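Side-chain contacts in Alpha/beta hydrolase fold protein (Sphaerobacter thermophilus, PDB 3R0V), which probably acts as a hydrolase of the alpha/beta hydrolase fold, its natural substrate unknown, and holds a D-malate molecule in its pocket in this crystal: residues A[136-139]-A[140-144]; A[159-162]-A[163-167]. All coordinates share one frame; numbering follows the deposited sequence.

Overall arrangement
Both contacts are local, each within one continuous run of chain, and they follow one another along the helical part that lies between the core strands 111-117 and 209-213, the place where alpha/beta hydrolases usually carry their lid or cap. Interaction 1 spans the last two turns of helix 134-143; interaction 2 starts helix 163-170, and helix 147-158 runs between them in sequence and touches side chains of both. Their centres are 19 Å apart and their nearest atoms about 10 Å. Interaction 2 is nearer the ligand: the side chain of Val161 comes within about 5 Å of the bound D-malate, that of Leu138 in interaction 1 only within about 12 Å.

Interaction 1: residues A[136-139]-A[140-144]; sequences TRLD and ALLAE
The guanidinium of Arg137 has Leu141 CD2 over the centre of one face, 3.5 Å above its plane. That methyl is 3.6 Å from both Arg137 CZ and NH2, while Leu141 CG sits 3.8 Å from Arg137 NE, so the leucine meets the flat group through its branched end. Arg137 reaches this place by setting off with CG anti to the backbone N (chi1 173°) and bending at chi2 (60°), which turns the otherwise extended chain along the helix toward the next turn. Its NH1 remains 5.4 Å from Glu144 OE2, too long for a salt bridge; Glu144 instead pairs through OE1 with Arg146. One residue further on, Leu138 and Leu142 lie side by side and point the same way, touching through their CD1 methyls at 4.1 Å. Four backbone bonds join the same turns: the amides of Ala140, Leu141, Leu142 and Ala143 donate to the carbonyls of Thr136, Arg137, Leu138 and Asp139, and the bond from Leu141 N to Arg137 O is 2.9 Å long. Beyond the helix, Leu138 and Leu142 both rest on Ala150 and Pro186, whereas Arg137 and Leu141 both touch Tyr153. These are i to i+4 pairs of an alpha-helix, here in the last turns of helix 134-143, which packs against helices 147-158 and 185-192.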
loop_
_atom_site.group_PDB
_atom_site.type_symbol
_atom_site.label_atom_id
_atom_site.label_comp_id
_atom_site.label_asym_id
_atom_site.label_seq_id
_atom_site.Cartn_x
_atom_site.Cartn_y
_atom_site.Cartn_z
ATOM N N THR A 136 -20.577 4.194 5.292
ATOM C CA THR A 136 -21.774 3.597 5.858
ATOM C C THR A 136 -22.108 2.274 5.165
ATOM O O THR A 136 -22.436 1.282 5.822
ATOM C CB THR A 136 -22.969 4.568 5.752
ATOM O OG1 THR A 136 -22.643 5.784 6.436
ATOM C CG2 THR A 136 -24.228 3.960 6.364
ATOM N N ARG A 137 -22.028 2.255 3.839
ATOM C CA ARG A 137 -22.385 1.050 3.097
ATOM C C ARG A 137 -21.376 -0.072 3.335
ATOM O O ARG A 137 -21.755 -1.227 3.531
ATOM C CB ARG A 137 -22.524 1.371 1.604
ATOM C CG ARG A 137 -22.739 0.171 0.709
ATOM C CD ARG A 137 -24.010 -0.597 1.060
ATOM N NE ARG A 137 -24.234 -1.652 0.080
ATOM C CZ ARG A 137 -25.257 -2.498 0.120
ATOM N NH1 ARG A 137 -26.145 -2.416 1.101
ATOM N NH2 ARG A 137 -25.386 -3.429 -0.816
ATOM N N LEU A 138 -20.089 0.266 3.311
ATOM C CA LEU A 138 -19.050 -0.709 3.566
ATOM C C LEU A 138 -19.241 -1.343 4.946
ATOM O O LEU A 138 -19.168 -2.562 5.099
ATOM C CB LEU A 138 -17.682 -0.041 3.459
ATOM C CG LEU A 138 -16.473 -0.900 3.830
ATOM C CD1 LEU A 138 -16.386 -2.135 2.951
ATOM C CD2 LEU A 138 -15.188 -0.054 3.751
ATOM N N ASP A 139 -19.493 -0.507 5.952
ATOM C CA ASP A 139 -19.730 -1.014 7.297
ATOM C C ASP A 139 -20.940 -1.937 7.337
ATOM O O ASP A 139 -20.926 -2.966 8.006
ATOM C CB ASP A 139 -19.936 0.134 8.287
ATOM C CG ASP A 139 -18.628 0.779 8.723
ATOM O OD1 ASP A 139 -17.549 0.173 8.518
ATOM O OD2 ASP A 139 -18.688 1.895 9.287
ATOM N N ALA A 140 -21.990 -1.566 6.610
ATOM C CA ALA A 140 -23.222 -2.360 6.605
ATOM C C ALA A 140 -22.997 -3.742 5.993
ATOM O O ALA A 140 -23.483 -4.757 6.505
ATOM C CB ALA A 140 -24.320 -1.617 5.877
ATOM N N LEU A 141 -22.239 -3.775 4.901
ATOM C CA LEU A 141 -21.918 -5.040 4.248
ATOM C C LEU A 141 -21.127 -5.927 5.196
ATOM O O LEU A 141 -21.418 -7.118 5.342
ATOM C CB LEU A 141 -21.125 -4.785 2.961
ATOM C CG LEU A 141 -21.932 -4.149 1.819
ATOM C CD1 LEU A 141 -20.985 -3.765 0.703
ATOM C CD2 LEU A 141 -23.035 -5.094 1.325
ATOM N N LEU A 142 -20.119 -5.347 5.842
ATOM C CA LEU A 142 -19.294 -6.103 6.773
ATOM C C LEU A 142 -20.116 -6.647 7.949
ATOM O O LEU A 142 -19.898 -7.785 8.381
ATOM C CB LEU A 142 -18.103 -5.270 7.250
ATOM C CG LEU A 142 -17.079 -5.015 6.142
ATOM C CD1 LEU A 142 -16.090 -3.945 6.574
ATOM C CD2 LEU A 142 -16.343 -6.290 5.745
ATOM N N ALA A 143 -21.053 -5.845 8.457
ATOM C CA ALA A 143 -21.869 -6.248 9.605
ATOM C C ALA A 143 -22.802 -7.405 9.292
ATOM O O ALA A 143 -23.254 -8.099 10.197
ATOM C CB ALA A 143 -22.655 -5.062 10.147
ATOM N N GLU A 144 -23.097 -7.591 8.011
ATOM C CA GLU A 144 -23.958 -8.679 7.552
ATOM C C GLU A 144 -23.126 -9.896 7.172
ATOM O O GLU A 144 -23.674 -10.919 6.769
ATOM C CB GLU A 144 -24.785 -8.226 6.342
ATOM C CG GLU A 144 -25.806 -7.153 6.672
ATOM C CD GLU A 144 -26.496 -6.589 5.443
ATOM O OE1 GLU A 144 -26.572 -7.295 4.415
ATOM O OE2 GLU A 144 -26.968 -5.433 5.509
#

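Interaction 2: residues A[159-162]-A[163-167]; sequences VGVP and PDLVA
Apolar contacts begin with Val161, whose CG1 lies 3.5 Å from Val166 CG2 and 3.8 Å from Leu165 CB. With CG1 anti to its own backbone N (chi1 -179°), Val161 directs this one methyl at both residues, crossing Leu165 at about a right angle and Val166 more obliquely. The ring of Pro162 adds a looser touch, its CD 4.3 Å from Leu165 CD1. Among the backbone bonds, Val166 N donates to Pro162 O at 3.3 Å, in the carbonyl plane and fairly straight (159° at the hydrogen); a weak bond from Leu165 N shares the same oxygen. A polar atom meets an apolar one where Asp164 OD2 stands 3.3 Å from Pro162 CB: a chi1 of 66° sets Asp164 CG between its own backbone N and carbonyl carbon and brings the carboxylate back toward the loop. Around the contact, Val166 also packs on Thr152, Met155 and Thr156 of helix 147-158, Val161 is tied to Met155 through the backbone, and Leu165 touches His245. With no capping side chain at Pro162, the N-cap residue, the link between loop and helix rests on the Pro162 carbonyl, which takes the first i to i+4 bond of helix 163-170, and on the hydrocarbon contact of Val161 with Val166 and Leu165.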
loop_
_atom_site.group_PDB
_atom_site.type_symbol
_atom_site.label_atom_id
_atom_site.label_comp_id
_atom_site.label_asym_id
_atom_site.label_seq_id
_atom_site.Cartn_x
_atom_site.Cartn_y
_atom_site.Cartn_z
ATOM N N VAL A 159 -12.402 2.283 -5.515
ATOM C CA VAL A 159 -11.290 2.596 -6.414
ATOM C C VAL A 159 -11.607 2.496 -7.920
ATOM O O VAL A 159 -10.699 2.489 -8.747
ATOM C CB VAL A 159 -10.015 1.804 -6.048
ATOM C CG1 VAL A 159 -9.441 2.328 -4.725
ATOM C CG2 VAL A 159 -10.306 0.311 -5.947
ATOM N N GLY A 160 -12.890 2.423 -8.269
ATOM C CA GLY A 160 -13.316 2.635 -9.648
ATOM C C GLY A 160 -12.967 1.565 -10.671
ATOM O O GLY A 160 -12.819 1.873 -11.853
ATOM N N VAL A 161 -12.834 0.317 -10.237
ATOM C CA VAL A 161 -12.519 -0.778 -11.148
ATOM C C VAL A 161 -13.803 -1.191 -11.862
ATOM O O VAL A 161 -14.851 -1.306 -11.229
ATOM C CB VAL A 161 -11.955 -1.985 -10.383
ATOM C CG1 VAL A 161 -11.608 -3.115 -11.342
ATOM C CG2 VAL A 161 -10.734 -1.581 -9.554
ATOM N N PRO A 162 -13.747 -1.381 -13.190
ATOM C CA PRO A 162 -14.963 -1.792 -13.912
ATOM C C PRO A 162 -15.495 -3.156 -13.469
ATOM O O PRO A 162 -14.720 -4.022 -13.056
ATOM C CB PRO A 162 -14.507 -1.831 -15.375
ATOM C CG PRO A 162 -13.368 -0.848 -15.430
ATOM C CD PRO A 162 -12.659 -0.988 -14.103
ATOM N N PRO A 163 -16.821 -3.352 -13.545
ATOM C CA PRO A 163 -17.445 -4.593 -13.060
ATOM C C PRO A 163 -16.887 -5.878 -13.683
ATOM O O PRO A 163 -16.820 -6.896 -12.991
ATOM C CB PRO A 163 -18.921 -4.412 -13.434
ATOM C CG PRO A 163 -19.124 -2.942 -13.411
ATOM C CD PRO A 163 -17.830 -2.353 -13.940
ATOM N N ASP A 164 -16.504 -5.837 -14.958
ATOM C CA ASP A 164 -15.959 -7.031 -15.597
ATOM C C ASP A 164 -14.659 -7.510 -14.953
ATOM O O ASP A 164 -14.480 -8.702 -14.741
ATOM C CB ASP A 164 -15.804 -6.847 -17.117
ATOM C CG ASP A 164 -14.770 -5.807 -17.487
ATOM O OD1 ASP A 164 -13.897 -6.123 -18.323
ATOM O OD2 ASP A 164 -14.824 -4.678 -16.958
ATOM N N LEU A 165 -13.761 -6.585 -14.625
ATOM C CA LEU A 165 -12.496 -6.979 -14.007
ATOM C C LEU A 165 -12.726 -7.491 -12.595
ATOM O O LEU A 165 -12.076 -8.442 -12.167
ATOM C CB LEU A 165 -11.489 -5.833 -14.014
ATOM C CG LEU A 165 -11.058 -5.345 -15.401
ATOM C CD1 LEU A 165 -10.047 -4.214 -15.247
ATOM C CD2 LEU A 165 -10.487 -6.484 -16.248
ATOM N N VAL A 166 -13.675 -6.884 -11.881
ATOM C CA VAL A 166 -13.933 -7.305 -10.514
ATOM C C VAL A 166 -14.548 -8.701 -10.499
ATOM O O VAL A 166 -14.187 -9.544 -9.681
ATOM C CB VAL A 166 -14.815 -6.300 -9.757
ATOM C CG1 VAL A 166 -14.995 -6.735 -8.306
ATOM C CG2 VAL A 166 -14.186 -4.918 -9.803
ATOM N N ALA A 167 -15.460 -8.955 -11.431
ATOM C CA ALA A 167 -16.065 -10.274 -11.514
ATOM C C ALA A 167 -15.004 -11.332 -11.811
ATOM O O ALA A 167 -15.070 -12.444 -11.297
ATOM C CB ALA A 167 -17.180 -10.287 -12.561
#